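Local coordinates for protein Na Glutathione S-transferase 1 (Necator americanus, PDB 2ON7) that probably catalyses the conjugation of reduced glutathione to electrophilic compounds in a human hookworm, at residues A[131-136]-A[176-181]; A[86-91]-A[154-159]; A[18-23]-A[192-197]. One frame throughout, in Å; residues are numbered along the deposited sequence.

How the interactions relate
Interactions 1 and 2 lie within the helical bundle, whereas interaction 3 joins that bundle to the thioredoxin-like domain. All six touching residues of interaction 2 are buried, against three of five in interaction 1, and three of six in interaction 3, where lysine reaches the surface. No direct hydrogen bond crosses any of them, yet the chemistry changes: aromatic stacking in 131-136/176-181, valine on tryptophan with a bridging water in 86-91/154-159, and in 18-23/192-197 a tryptophan and a leucine against alanine and the alkyl parts of longer polar side chains. Interaction 2 stands in the middle: Leu91 packs on Ile136 of interaction 1, while Trp155 and Leu158 pack on Ile21 of interaction 3. Interactions 1 and 3 do not touch.

Interaction 1 (A[131-136]-A[176-181]); sequences KFFGFI and EGYPEV
The rings of Phe133 and Tyr178 form a T-shaped (edge-to-face) stack, the edge of Phe133 turned to a face of Tyr178. Their centroids are 5.4 Å apart and the planes stand at 73°. Two atoms of Phe133 meet that same tyrosine face: CD2, on the ring edge, comes within 3.8 Å of Tyr178 CD1, and CB sits over the face as a CH-pi contact, 3.7 Å from the Tyr178 centroid. The tyrosine therefore lies against the root of the phenylalanine as well as its ring. One face of Phe133 receives Val181, whose CG1 methyl stands 4.1 Å from the ring centroid and almost on its normal. With CG of Phe133 anti to its carbonyl carbon (chi1 -79°), the ring leans into the angle between Tyr178 and Val181. A looser methyl contact, Ile136 CG2 to Val181 CG2 at 4.4 Å, extends the apolar strip by one helical turn.

No hydrogen bond links the two segments. The phenol OH of Tyr178 is instead bonded to Asp130 OD1, just before 131-136, which pins the far end of the ring to the same helix that its face covers. Tyr178 is the N-cap residue of helix 179-189, so the stack lies right at the start of that helix. Phe174 and Leu175 of the preceding loop also pack on Phe133. Asn164 of helix 155-168 touches both Phe133 and Val181, and Ile136 also faces helix 82-109, placing the contact where helix 179-189 joins the bundle.

Interaction 2 (A[86-91]-A[154-159]); sequences AVVDSL and TWVDLL
Val88 presses its CG1 methyl over one face of the Trp155 indole. CG1 lies 3.6 Å from the centroid of the five-membered ring and only 3.2 Å from Trp155 NE1, a tight CH-pi fit. With chi1 at 63°, Trp155 CG lies between its backbone N and carbonyl carbon, a turn that lays the indole across Val88. The same methyl also meets Val156 CG2 at 3.6 Å. Its sister CG2 faces Thr154 tip to tip, 3.6 Å from Thr154 OG1. One turn on, Leu91 CB touches Val156 CG1.

Asp89 takes the edge of the indole, its OD1 in the ring plane and 3.5 Å from Trp155 CZ2. A water ties the two together, accepting from Trp155 NE1 at 2.9 Å and lying in hydrogen-bonding distance, 3.0 Å, of Asp89 OD1. That oxygen is in turn held by a salt bridge to Arg69 of helix 64-75, the helix on which Trp155 also packs.

Further out, Thr154 N donates to Asp157 OD1 in a nearly straight bond (171°), and Asp157 OD2 takes the backbone NH of Leu148. Helices 82-109 and 155-168 run nearly parallel here, axes 9.5 Å apart. The sequence Thr154 to Asp157 fits the Ser/Thr-Xaa-Xaa-Asp pattern at the head of the buried core helix of the glutathione transferase fold.

Interaction 3 (A[18-23]-A[192-197]); sequences ARQIFA and PKLKKW
Lys193 lays its alkyl chain beside the backbone carbonyl of Ala23, CD coming within 3.6 Å of Ala23 O. Extended beyond CG, it takes NZ to a salt bridge with Asp26, just after helix 16-25. Lys193 and Ala23 also mark the nearest backbone approach, their CA atoms 6.5 Å apart.

Next comes Leu194. Its CB does not aim straight at the other helix, but the branch does: CD2 rests 3.6 Å from Gln20 CG, the two side chains crossing at a slant. Leu158 of helix 155-168 packs on both Leu194 and Gln20.

A turn later, Trp197 spreads across three residues of helix 16-25. Its CG is anti to the backbone N (chi1 173°), which swings the indole out along that helix. The root packs first, Trp197 CB on Ala23 CB at 3.9 Å. The pyrrole side follows, CD1 lying 3.8 Å from Gln20 CG, and the benzo end reaches Arg19, whose CD is 3.7 Å from Trp197 CZ2. Only the methylenes of Arg19 meet the indole; the guanidinium, tilted 34° to the ring plane, is carried beyond it.

The helices cross steeply, at 126° between their directions, joining the thioredoxin-like domain to the last helix of the bundle. Most of what touches is carbon, with Ala23 O against the lysine methylenes the exception, while the charged ends and the indole NH find acids outside: Arg19 binds Asp31 and Glu16, and Glu16 also accepts from Trp197 NE1. Glu16 thus couples the two side chains that already pack together, and Asp31 and Glu16 together probably offset the arginine's charge at this domain interface.

Interaction 1 (A[131-136]-A[176-181])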
ATOM      1  N   LYS A 131      -4.068  -2.035  18.190  1.00  8.52           N
ATOM      2  CA  LYS A 131      -2.992  -2.695  17.511  1.00  9.53           C
ATOM      3  C   LYS A 131      -2.159  -1.630  16.820  1.00  9.26           C
ATOM      4  O   LYS A 131      -0.956  -1.571  17.040  1.00  9.39           O
ATOM      5  CB  LYS A 131      -3.502  -3.736  16.517  1.00 10.22           C
ATOM      6  CG  LYS A 131      -2.395  -4.497  15.814  1.00 12.25           C
ATOM      7  CD  LYS A 131      -2.949  -5.661  14.982  1.00 14.85           C
ATOM      8  CE  LYS A 131      -3.496  -5.162  13.658  1.00 12.57           C
ATOM      9  NZ  LYS A 131      -4.143  -6.274  12.923  1.00 12.47           N
ATOM     10  N   PHE A 132      -2.801  -0.757  16.040  1.00  8.64           N
ATOM     11  CA  PHE A 132      -2.053   0.220  15.272  1.00  8.63           C
ATOM     12  C   PHE A 132      -1.186   1.124  16.142  1.00  8.66           C
ATOM     13  O   PHE A 132       0.012   1.292  15.876  1.00  9.64           O
ATOM     14  CB  PHE A 132      -2.959   1.026  14.351  1.00  9.04           C
ATOM     15  CG  PHE A 132      -2.226   2.061  13.532  1.00  7.92           C
ATOM     16  CD1 PHE A 132      -2.655   3.395  13.545  1.00  7.33           C
ATOM     17  CD2 PHE A 132      -1.125   1.704  12.750  1.00  6.13           C
ATOM     18  CE1 PHE A 132      -2.005   4.361  12.812  1.00  3.97           C
ATOM     19  CE2 PHE A 132      -0.468   2.664  11.971  1.00  4.74           C
ATOM     20  CZ  PHE A 132      -0.912   3.998  12.017  1.00  6.67           C
ATOM     21  N   PHE A 133      -1.780   1.669  17.187  1.00  8.49           N
ATOM     22  CA  PHE A 133      -1.095   2.569  18.102  1.00  8.72           C
ATOM     23  C   PHE A 133      -0.035   1.818  18.929  1.00  9.61           C
ATOM     24  O   PHE A 133       1.016   2.397  19.274  1.00 10.27           O
ATOM     25  CB  PHE A 133      -2.117   3.269  18.999  1.00  8.51           C
ATOM     26  CG  PHE A 133      -2.846   4.430  18.341  1.00  7.31           C
ATOM     27  CD1 PHE A 133      -2.682   4.726  16.974  1.00  6.55           C
ATOM     28  CD2 PHE A 133      -3.707   5.230  19.099  1.00  7.74           C
ATOM     29  CE1 PHE A 133      -3.385   5.781  16.368  1.00  7.31           C
ATOM     30  CE2 PHE A 133      -4.406   6.315  18.519  1.00  6.06           C
ATOM     31  CZ  PHE A 133      -4.240   6.593  17.147  1.00  9.36           C
ATOM     32  N   GLY A 134      -0.297   0.541  19.242  1.00  8.99           N
ATOM     33  CA  GLY A 134       0.698  -0.289  19.908  1.00  8.26           C
ATOM     34  C   GLY A 134       2.004  -0.262  19.132  1.00  8.15           C
ATOM     35  O   GLY A 134       3.049   0.035  19.697  1.00  8.44           O
ATOM     36  N   PHE A 135       1.932  -0.526  17.829  1.00  7.88           N
ATOM     37  CA  PHE A 135       3.106  -0.510  16.937  1.00  8.55           C
ATOM     38  C   PHE A 135       3.675   0.876  16.690  1.00  8.50           C
ATOM     39  O   PHE A 135       4.889   1.081  16.774  1.00  8.33           O
ATOM     40  CB  PHE A 135       2.791  -1.161  15.595  1.00  7.93           C
ATOM     41  CG  PHE A 135       2.290  -2.576  15.716  1.00  9.31           C
ATOM     42  CD1 PHE A 135       1.137  -2.974  15.046  1.00  9.91           C
ATOM     43  CD2 PHE A 135       2.977  -3.506  16.490  1.00  7.26           C
ATOM     44  CE1 PHE A 135       0.678  -4.266  15.157  1.00  9.93           C
ATOM     45  CE2 PHE A 135       2.531  -4.810  16.595  1.00 10.57           C
ATOM     46  CZ  PHE A 135       1.364  -5.189  15.937  1.00  9.78           C
ATOM     47  N   ILE A 136       2.792   1.819  16.371  1.00  8.91           N
ATOM     48  CA  ILE A 136       3.208   3.215  16.215  1.00  9.02           C
ATOM     49  C   ILE A 136       4.005   3.667  17.470  1.00  7.59           C
ATOM     50  O   ILE A 136       5.067   4.232  17.314  1.00  6.38           O
ATOM     51  CB  ILE A 136       2.014   4.175  15.799  1.00  9.18           C
ATOM     52  CG1 ILE A 136       1.380   3.745  14.476  1.00 11.24           C
ATOM     53  CG2 ILE A 136       2.453   5.596  15.608  1.00 10.06           C
ATOM     54  CD1 ILE A 136       2.297   3.831  13.189  1.00 13.33           C
ATOM     55  N   GLU A 176      -6.512   8.296  24.235  1.00  9.22           N
ATOM     56  CA  GLU A 176      -6.544   7.976  25.660  1.00  9.13           C
ATOM     57  C   GLU A 176      -5.343   7.161  26.192  1.00  9.45           C
ATOM     58  O   GLU A 176      -4.649   7.599  27.122  1.00  9.94           O
ATOM     59  CB  GLU A 176      -7.888   7.322  26.052  1.00  9.22           C
ATOM     60  CG  GLU A 176      -8.934   8.312  26.582  1.00  9.18           C
ATOM     61  CD  GLU A 176     -10.083   7.683  27.442  1.00  8.43           C
ATOM     62  OE1 GLU A 176     -10.267   6.457  27.495  1.00  6.14           O
ATOM     63  OE2 GLU A 176     -10.841   8.454  28.055  1.00  7.16           O
ATOM     64  N   GLY A 177      -5.093   5.985  25.642  1.00  8.95           N
ATOM     65  CA  GLY A 177      -4.037   5.146  26.243  1.00  8.88           C
ATOM     66  C   GLY A 177      -2.666   5.346  25.613  1.00  8.72           C
ATOM     67  O   GLY A 177      -1.795   4.513  25.756  1.00  8.55           O
ATOM     68  N   TYR A 178      -2.484   6.458  24.897  1.00  8.68           N
ATOM     69  CA  TYR A 178      -1.320   6.637  24.031  1.00  7.59           C
ATOM     70  C   TYR A 178      -0.791   8.090  24.115  1.00  6.82           C
ATOM     71  O   TYR A 178      -1.081   8.930  23.263  1.00  5.94           O
ATOM     72  CB  TYR A 178      -1.667   6.162  22.610  1.00  8.22           C
ATOM     73  CG  TYR A 178      -2.291   4.761  22.606  1.00  9.90           C
ATOM     74  CD1 TYR A 178      -3.691   4.576  22.794  1.00 11.15           C
ATOM     75  CD2 TYR A 178      -1.482   3.611  22.471  1.00  9.79           C
ATOM     76  CE1 TYR A 178      -4.251   3.281  22.836  1.00 10.73           C
ATOM     77  CE2 TYR A 178      -2.032   2.325  22.493  1.00  8.45           C
ATOM     78  CZ  TYR A 178      -3.400   2.161  22.674  1.00  9.56           C
ATOM     79  OH  TYR A 178      -3.904   0.890  22.689  1.00  8.43           O
ATOM     80  N   PRO A 179       0.000   8.384  25.163  1.00  6.23           N
ATOM     81  CA  PRO A 179       0.533   9.740  25.273  1.00  6.36           C
ATOM     82  C   PRO A 179       1.530  10.111  24.156  1.00  6.13           C
ATOM     83  O   PRO A 179       1.452  11.214  23.626  1.00  6.38           O
ATOM     84  CB  PRO A 179       1.149   9.791  26.687  1.00  5.86           C
ATOM     85  CG  PRO A 179       1.248   8.376  27.147  1.00  6.65           C
ATOM     86  CD  PRO A 179       0.448   7.488  26.246  1.00  6.30           C
ATOM     87  N   GLU A 180       2.425   9.200  23.790  1.00  6.23           N
ATOM     88  CA  GLU A 180       3.386   9.409  22.684  1.00  6.78           C
ATOM     89  C   GLU A 180       2.753   9.787  21.323  1.00  6.92           C
ATOM     90  O   GLU A 180       3.250  10.679  20.620  1.00  7.24           O
ATOM     91  CB  GLU A 180       4.260   8.161  22.473  1.00  5.74           C
ATOM     92  CG  GLU A 180       5.097   7.776  23.672  1.00  9.61           C
ATOM     93  CD  GLU A 180       4.286   7.044  24.710  1.00  9.67           C
ATOM     94  OE1 GLU A 180       3.290   6.383  24.332  1.00 12.77           O
ATOM     95  OE2 GLU A 180       4.630   7.149  25.885  1.00  8.52           O
ATOM     96  N   VAL A 181       1.696   9.074  20.943  1.00  6.61           N
ATOM     97  CA  VAL A 181       0.976   9.352  19.704  1.00  7.20           C
ATOM     98  C   VAL A 181       0.403  10.781  19.711  1.00  7.93           C
ATOM     99  O   VAL A 181       0.509  11.501  18.733  1.00  8.06           O
ATOM    100  CB  VAL A 181      -0.158   8.306  19.467  1.00  6.89           C
ATOM    101  CG1 VAL A 181      -1.061   8.735  18.342  1.00  4.20           C
ATOM    102  CG2 VAL A 181       0.413   6.935  19.254  1.00  4.15           C
TER

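Interaction 2 (A[86-91]-A[154-159])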
ATOM      1  N   ALA A  86      11.973   2.849   2.610  1.00  5.10           N
ATOM      2  CA  ALA A  86      11.203   1.624   2.792  1.00  4.84           C
ATOM      3  C   ALA A  86      10.515   1.527   4.175  1.00  5.63           C
ATOM      4  O   ALA A  86       9.428   1.004   4.289  1.00  6.03           O
ATOM      5  CB  ALA A  86      12.113   0.448   2.586  1.00  3.92           C
ATOM      6  N   VAL A  87      11.187   2.004   5.222  1.00  5.58           N
ATOM      7  CA  VAL A  87      10.635   2.042   6.558  1.00  5.72           C
ATOM      8  C   VAL A  87       9.426   3.001   6.660  1.00  7.10           C
ATOM      9  O   VAL A  87       8.369   2.628   7.219  1.00  7.45           O
ATOM     10  CB  VAL A  87      11.754   2.328   7.628  1.00  5.21           C
ATOM     11  CG1 VAL A  87      11.171   2.460   9.009  1.00  2.06           C
ATOM     12  CG2 VAL A  87      12.770   1.195   7.612  1.00  3.33           C
ATOM     13  N   VAL A  88       9.574   4.215   6.117  1.00  7.99           N
ATOM     14  CA  VAL A  88       8.448   5.137   5.963  1.00  8.21           C
ATOM     15  C   VAL A  88       7.295   4.369   5.314  1.00  8.24           C
ATOM     16  O   VAL A  88       6.178   4.314   5.863  1.00  8.15           O
ATOM     17  CB  VAL A  88       8.821   6.332   5.045  1.00  8.88           C
ATOM     18  CG1 VAL A  88       7.611   7.143   4.731  1.00  8.10           C
ATOM     19  CG2 VAL A  88       9.893   7.218   5.689  1.00  8.12           C
ATOM     20  N   ASP A  89       7.602   3.760   4.159  1.00  8.27           N
ATOM     21  CA  ASP A  89       6.673   2.940   3.378  1.00  7.81           C
ATOM     22  C   ASP A  89       5.965   1.873   4.198  1.00  8.05           C
ATOM     23  O   ASP A  89       4.761   1.728   4.097  1.00  8.83           O
ATOM     24  CB  ASP A  89       7.409   2.233   2.232  1.00  8.31           C
ATOM     25  CG  ASP A  89       7.929   3.183   1.198  1.00  6.88           C
ATOM     26  OD1 ASP A  89       7.499   4.333   1.166  1.00  4.56           O
ATOM     27  OD2 ASP A  89       8.758   2.757   0.390  1.00 11.60           O
ATOM     28  N   SER A  90       6.715   1.145   5.020  1.00  7.66           N
ATOM     29  CA  SER A  90       6.164   0.063   5.788  1.00  7.96           C
ATOM     30  C   SER A  90       5.158   0.558   6.825  1.00  8.31           C
ATOM     31  O   SER A  90       4.241  -0.170   7.177  1.00  8.58           O
ATOM     32  CB  SER A  90       7.276  -0.760   6.454  1.00  7.00           C
ATOM     33  OG  SER A  90       7.641  -0.221   7.724  1.00  7.69           O
ATOM     34  N   LEU A  91       5.353   1.777   7.340  1.00  8.31           N
ATOM     35  CA  LEU A  91       4.438   2.364   8.314  1.00  7.23           C
ATOM     36  C   LEU A  91       3.181   2.900   7.671  1.00  7.15           C
ATOM     37  O   LEU A  91       2.137   2.940   8.272  1.00  6.91           O
ATOM     38  CB  LEU A  91       5.113   3.494   9.086  1.00  7.50           C
ATOM     39  CG  LEU A  91       6.090   3.112  10.213  1.00  5.84           C
ATOM     40  CD1 LEU A  91       7.119   4.239  10.397  1.00  2.00           C
ATOM     41  CD2 LEU A  91       5.338   2.825  11.517  1.00  2.32           C
ATOM     42  N   THR A 154       9.045  12.965   7.553  1.00 10.94           N
ATOM     43  CA  THR A 154       8.760  12.220   6.336  1.00 10.33           C
ATOM     44  C   THR A 154       7.246  12.222   6.165  1.00 10.11           C
ATOM     45  O   THR A 154       6.526  12.583   7.101  1.00 10.62           O
ATOM     46  CB  THR A 154       9.245  10.746   6.416  1.00  9.57           C
ATOM     47  OG1 THR A 154       8.422  10.028   7.338  1.00  9.92           O
ATOM     48  CG2 THR A 154      10.713  10.638   6.846  1.00  8.57           C
ATOM     49  N   TRP A 155       6.760  11.799   4.996  1.00  9.22           N
ATOM     50  CA  TRP A 155       5.322  11.795   4.695  1.00  8.30           C
ATOM     51  C   TRP A 155       4.422  10.969   5.613  1.00  9.65           C
ATOM     52  O   TRP A 155       3.242  11.298   5.725  1.00 11.12           O
ATOM     53  CB  TRP A 155       5.049  11.432   3.198  1.00  7.83           C
ATOM     54  CG  TRP A 155       5.463  10.060   2.705  1.00  5.84           C
ATOM     55  CD1 TRP A 155       6.732   9.644   2.373  1.00  5.67           C
ATOM     56  CD2 TRP A 155       4.597   8.942   2.415  1.00  4.42           C
ATOM     57  NE1 TRP A 155       6.698   8.336   1.932  1.00  5.44           N
ATOM     58  CE2 TRP A 155       5.403   7.891   1.947  1.00  2.50           C
ATOM     59  CE3 TRP A 155       3.208   8.733   2.520  1.00  7.71           C
ATOM     60  CZ2 TRP A 155       4.874   6.633   1.597  1.00  7.30           C
ATOM     61  CZ3 TRP A 155       2.668   7.489   2.154  1.00  6.17           C
ATOM     62  CH2 TRP A 155       3.508   6.453   1.685  1.00  7.07           C
ATOM     63  N   VAL A 156       4.903   9.867   6.226  1.00 10.64           N
ATOM     64  CA  VAL A 156       4.041   9.147   7.192  1.00  9.55           C
ATOM     65  C   VAL A 156       3.677  10.000   8.408  1.00  8.79           C
ATOM     66  O   VAL A 156       2.573   9.878   8.922  1.00  8.93           O
ATOM     67  CB  VAL A 156       4.639   7.880   7.860  1.00 10.01           C
ATOM     68  CG1 VAL A 156       3.952   6.643   7.383  1.00 10.61           C
ATOM     69  CG2 VAL A 156       6.121   7.856   7.880  1.00  8.80           C
ATOM     70  N   ASP A 157       4.626  10.784   8.913  1.00  7.85           N
ATOM     71  CA  ASP A 157       4.338  11.741   9.996  1.00  7.60           C
ATOM     72  C   ASP A 157       2.975  12.488   9.762  1.00  8.46           C
ATOM     73  O   ASP A 157       2.170  12.648  10.672  1.00  8.86           O
ATOM     74  CB  ASP A 157       5.524  12.704  10.150  1.00  6.09           C
ATOM     75  CG  ASP A 157       6.801  11.982  10.668  1.00  4.96           C
ATOM     76  OD1 ASP A 157       7.907  12.169  10.115  1.00  2.00           O
ATOM     77  OD2 ASP A 157       6.669  11.187  11.639  1.00  3.99           O
ATOM     78  N   LEU A 158       2.717  12.854   8.512  1.00  9.24           N
ATOM     79  CA  LEU A 158       1.565  13.647   8.113  1.00  9.95           C
ATOM     80  C   LEU A 158       0.320  12.809   8.046  1.00  9.79           C
ATOM     81  O   LEU A 158      -0.724  13.188   8.579  1.00  9.60           O
ATOM     82  CB  LEU A 158       1.828  14.286   6.745  1.00  9.82           C
ATOM     83  CG  LEU A 158       3.132  15.018   6.485  1.00  9.96           C
ATOM     84  CD1 LEU A 158       3.201  15.317   4.991  1.00  7.15           C
ATOM     85  CD2 LEU A 158       3.166  16.318   7.299  1.00  9.78           C
ATOM     86  N   LEU A 159       0.443  11.670   7.380  1.00 10.09           N
ATOM     87  CA  LEU A 159      -0.616  10.681   7.341  1.00 10.39           C
ATOM     88  C   LEU A 159      -1.247  10.449   8.697  1.00 10.00           C
ATOM     89  O   LEU A 159      -2.482  10.563   8.853  1.00 11.40           O
ATOM     90  CB  LEU A 159      -0.070   9.351   6.831  1.00 10.30           C
ATOM     91  CG  LEU A 159      -0.059   9.029   5.341  1.00 12.45           C
ATOM     92  CD1 LEU A 159       0.394   7.560   5.188  1.00  8.51           C
ATOM     93  CD2 LEU A 159      -1.449   9.329   4.618  1.00  8.73           C
TER
HETATM   94  O   HOH W   1       9.108   6.824   1.646  1.00  2.00           O

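Interaction 3 (A[18-23]-A[192-197])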
ATOM      1  N   ALA A  18      -0.801  14.678   0.165  1.00  8.90           N
ATOM      2  CA  ALA A  18      -0.290  15.424  -1.001  1.00  7.56           C
ATOM      3  C   ALA A  18      -0.290  16.913  -0.742  1.00  7.68           C
ATOM      4  O   ALA A  18       0.729  17.581  -0.960  1.00  8.00           O
ATOM      5  CB  ALA A  18      -1.144  15.117  -2.212  1.00  7.26           C
ATOM      6  N   ARG A  19      -1.431  17.437  -0.270  1.00  7.02           N
ATOM      7  CA  ARG A  19      -1.560  18.863  -0.021  1.00  8.00           C
ATOM      8  C   ARG A  19      -0.556  19.322   1.012  1.00  8.08           C
ATOM      9  O   ARG A  19       0.023  20.388   0.894  1.00  8.74           O
ATOM     10  CB  ARG A  19      -2.974  19.236   0.450  1.00  6.97           C
ATOM     11  CG  ARG A  19      -4.025  18.936  -0.546  1.00  6.05           C
ATOM     12  CD  ARG A  19      -5.354  19.299   0.026  1.00  4.28           C
ATOM     13  NE  ARG A  19      -6.433  18.991  -0.903  1.00  6.48           N
ATOM     14  CZ  ARG A  19      -7.493  18.240  -0.621  1.00  4.60           C
ATOM     15  NH1 ARG A  19      -7.633  17.719   0.577  1.00  2.00           N
ATOM     16  NH2 ARG A  19      -8.430  18.050  -1.544  1.00  5.85           N
ATOM     17  N   GLN A  20      -0.426  18.521   2.059  1.00  8.55           N
ATOM     18  CA  GLN A  20       0.498  18.801   3.129  1.00  9.79           C
ATOM     19  C   GLN A  20       1.925  18.733   2.644  1.00  8.70           C
ATOM     20  O   GLN A  20       2.704  19.494   3.088  1.00  9.93           O
ATOM     21  CB  GLN A  20       0.211  17.934   4.386  1.00  9.19           C
ATOM     22  CG  GLN A  20      -1.025  18.466   5.121  1.00 10.38           C
ATOM     23  CD  GLN A  20      -1.440  17.691   6.357  1.00 10.87           C
ATOM     24  OE1 GLN A  20      -2.606  17.714   6.760  1.00 13.68           O
ATOM     25  NE2 GLN A  20      -0.510  17.025   6.965  1.00 14.00           N
ATOM     26  N   ILE A  21       2.257  17.850   1.721  1.00  9.03           N
ATOM     27  CA  ILE A  21       3.617  17.830   1.180  1.00  9.78           C
ATOM     28  C   ILE A  21       3.926  19.076   0.391  1.00  9.34           C
ATOM     29  O   ILE A  21       4.916  19.730   0.671  1.00 10.67           O
ATOM     30  CB  ILE A  21       3.934  16.590   0.344  1.00  9.56           C
ATOM     31  CG1 ILE A  21       3.977  15.354   1.247  1.00  9.97           C
ATOM     32  CG2 ILE A  21       5.286  16.781  -0.358  1.00  9.49           C
ATOM     33  CD1 ILE A  21       5.347  14.803   1.481  1.00 10.91           C
ATOM     34  N   PHE A  22       3.054  19.419  -0.554  1.00  9.45           N
ATOM     35  CA  PHE A  22       3.142  20.674  -1.323  1.00  8.65           C
ATOM     36  C   PHE A  22       3.356  21.917  -0.452  1.00  8.67           C
ATOM     37  O   PHE A  22       4.216  22.754  -0.762  1.00  8.44           O
ATOM     38  CB  PHE A  22       1.859  20.888  -2.091  1.00  8.20           C
ATOM     39  CG  PHE A  22       1.731  20.052  -3.338  1.00 10.16           C
ATOM     40  CD1 PHE A  22       2.777  19.958  -4.244  1.00  7.13           C
ATOM     41  CD2 PHE A  22       0.521  19.427  -3.648  1.00  9.12           C
ATOM     42  CE1 PHE A  22       2.647  19.236  -5.378  1.00  7.96           C
ATOM     43  CE2 PHE A  22       0.389  18.714  -4.797  1.00  9.36           C
ATOM     44  CZ  PHE A  22       1.469  18.609  -5.669  1.00  9.21           C
ATOM     45  N   ALA A  23       2.550  22.053   0.615  1.00  8.04           N
ATOM     46  CA  ALA A  23       2.673  23.199   1.533  1.00  7.65           C
ATOM     47  C   ALA A  23       3.989  23.137   2.296  1.00  7.52           C
ATOM     48  O   ALA A  23       4.633  24.145   2.511  1.00  5.29           O
ATOM     49  CB  ALA A  23       1.491  23.272   2.488  1.00  7.55           C
ATOM     50  N   PRO A 192       5.796  25.091  11.397  1.00 10.43           N
ATOM     51  CA  PRO A 192       5.243  26.353  10.904  1.00 10.77           C
ATOM     52  C   PRO A 192       4.499  26.318   9.560  1.00 11.70           C
ATOM     53  O   PRO A 192       3.331  26.723   9.536  1.00 11.84           O
ATOM     54  CB  PRO A 192       6.460  27.294  10.881  1.00 11.20           C
ATOM     55  CG  PRO A 192       7.285  26.838  12.078  1.00 10.15           C
ATOM     56  CD  PRO A 192       7.121  25.293  12.034  1.00 11.04           C
ATOM     57  N   LYS A 193       5.128  25.838   8.478  1.00 11.75           N
ATOM     58  CA  LYS A 193       4.460  25.778   7.174  1.00 12.53           C
ATOM     59  C   LYS A 193       3.252  24.842   7.146  1.00 12.22           C
ATOM     60  O   LYS A 193       2.328  25.054   6.368  1.00 12.58           O
ATOM     61  CB  LYS A 193       5.437  25.365   6.043  1.00 13.24           C
ATOM     62  CG  LYS A 193       6.227  26.513   5.394  1.00 13.69           C
ATOM     63  CD  LYS A 193       7.109  25.964   4.291  1.00 13.97           C
ATOM     64  CE  LYS A 193       8.050  27.026   3.739  1.00 17.42           C
ATOM     65  NZ  LYS A 193       8.520  26.621   2.366  1.00 18.48           N
ATOM     66  N   LEU A 194       3.292  23.774   7.934  1.00 11.48           N
ATOM     67  CA  LEU A 194       2.130  22.897   8.088  1.00 11.60           C
ATOM     68  C   LEU A 194       1.014  23.649   8.844  1.00 11.00           C
ATOM     69  O   LEU A 194      -0.126  23.703   8.384  1.00 11.08           O
ATOM     70  CB  LEU A 194       2.508  21.626   8.868  1.00 11.47           C
ATOM     71  CG  LEU A 194       1.973  20.251   8.438  1.00 13.27           C
ATOM     72  CD1 LEU A 194       1.704  19.337   9.630  1.00 12.61           C
ATOM     73  CD2 LEU A 194       0.723  20.350   7.573  1.00 15.51           C
ATOM     74  N   LYS A 195       1.377  24.226   9.994  1.00 10.22           N
ATOM     75  CA  LYS A 195       0.496  25.048  10.843  1.00 10.10           C
ATOM     76  C   LYS A 195      -0.256  26.128  10.059  1.00  9.62           C
ATOM     77  O   LYS A 195      -1.474  26.245  10.175  1.00  8.91           O
ATOM     78  CB  LYS A 195       1.316  25.679  11.986  1.00 10.21           C
ATOM     79  CG  LYS A 195       0.540  26.517  12.971  1.00 11.48           C
ATOM     80  CD  LYS A 195       1.300  26.548  14.298  1.00 17.30           C
ATOM     81  CE  LYS A 195       0.386  26.790  15.488  1.00 17.63           C
ATOM     82  NZ  LYS A 195       0.045  28.237  15.633  1.00 20.73           N
ATOM     83  N   LYS A 196       0.493  26.920   9.287  1.00  9.42           N
ATOM     84  CA  LYS A 196      -0.065  27.848   8.307  1.00  9.34           C
ATOM     85  C   LYS A 196      -1.164  27.189   7.390  1.00  8.76           C
ATOM     86  O   LYS A 196      -2.298  27.728   7.304  1.00  8.23           O
ATOM     87  CB  LYS A 196       1.057  28.537   7.505  1.00  9.68           C
ATOM     88  CG  LYS A 196       0.516  29.558   6.485  1.00 10.83           C
ATOM     89  CD  LYS A 196       1.485  30.694   6.143  1.00 11.69           C
ATOM     90  CE  LYS A 196       0.861  31.640   5.096  1.00 12.19           C
ATOM     91  NZ  LYS A 196       0.452  30.859   3.822  1.00 13.37           N
ATOM     92  N   TRP A 197      -0.855  26.023   6.802  1.00  6.79           N
ATOM     93  CA  TRP A 197      -1.801  25.285   5.954  1.00  7.11           C
ATOM     94  C   TRP A 197      -3.093  24.859   6.675  1.00  7.38           C
ATOM     95  O   TRP A 197      -4.189  25.008   6.145  1.00  6.97           O
ATOM     96  CB  TRP A 197      -1.143  24.070   5.229  1.00  5.49           C
ATOM     97  CG  TRP A 197      -2.141  23.188   4.480  1.00  4.87           C
ATOM     98  CD1 TRP A 197      -2.507  21.908   4.792  1.00  2.43           C
ATOM     99  CD2 TRP A 197      -2.889  23.525   3.288  1.00  4.13           C
ATOM    100  NE1 TRP A 197      -3.434  21.450   3.910  1.00  2.00           N
ATOM    101  CE2 TRP A 197      -3.681  22.413   2.969  1.00  2.53           C
ATOM    102  CE3 TRP A 197      -2.957  24.654   2.470  1.00  4.25           C
ATOM    103  CZ2 TRP A 197      -4.542  22.400   1.866  1.00  3.93           C
ATOM    104  CZ3 TRP A 197      -3.816  24.637   1.383  1.00  3.90           C
ATOM    105  CH2 TRP A 197      -4.588  23.511   1.087  1.00  3.45           C
TER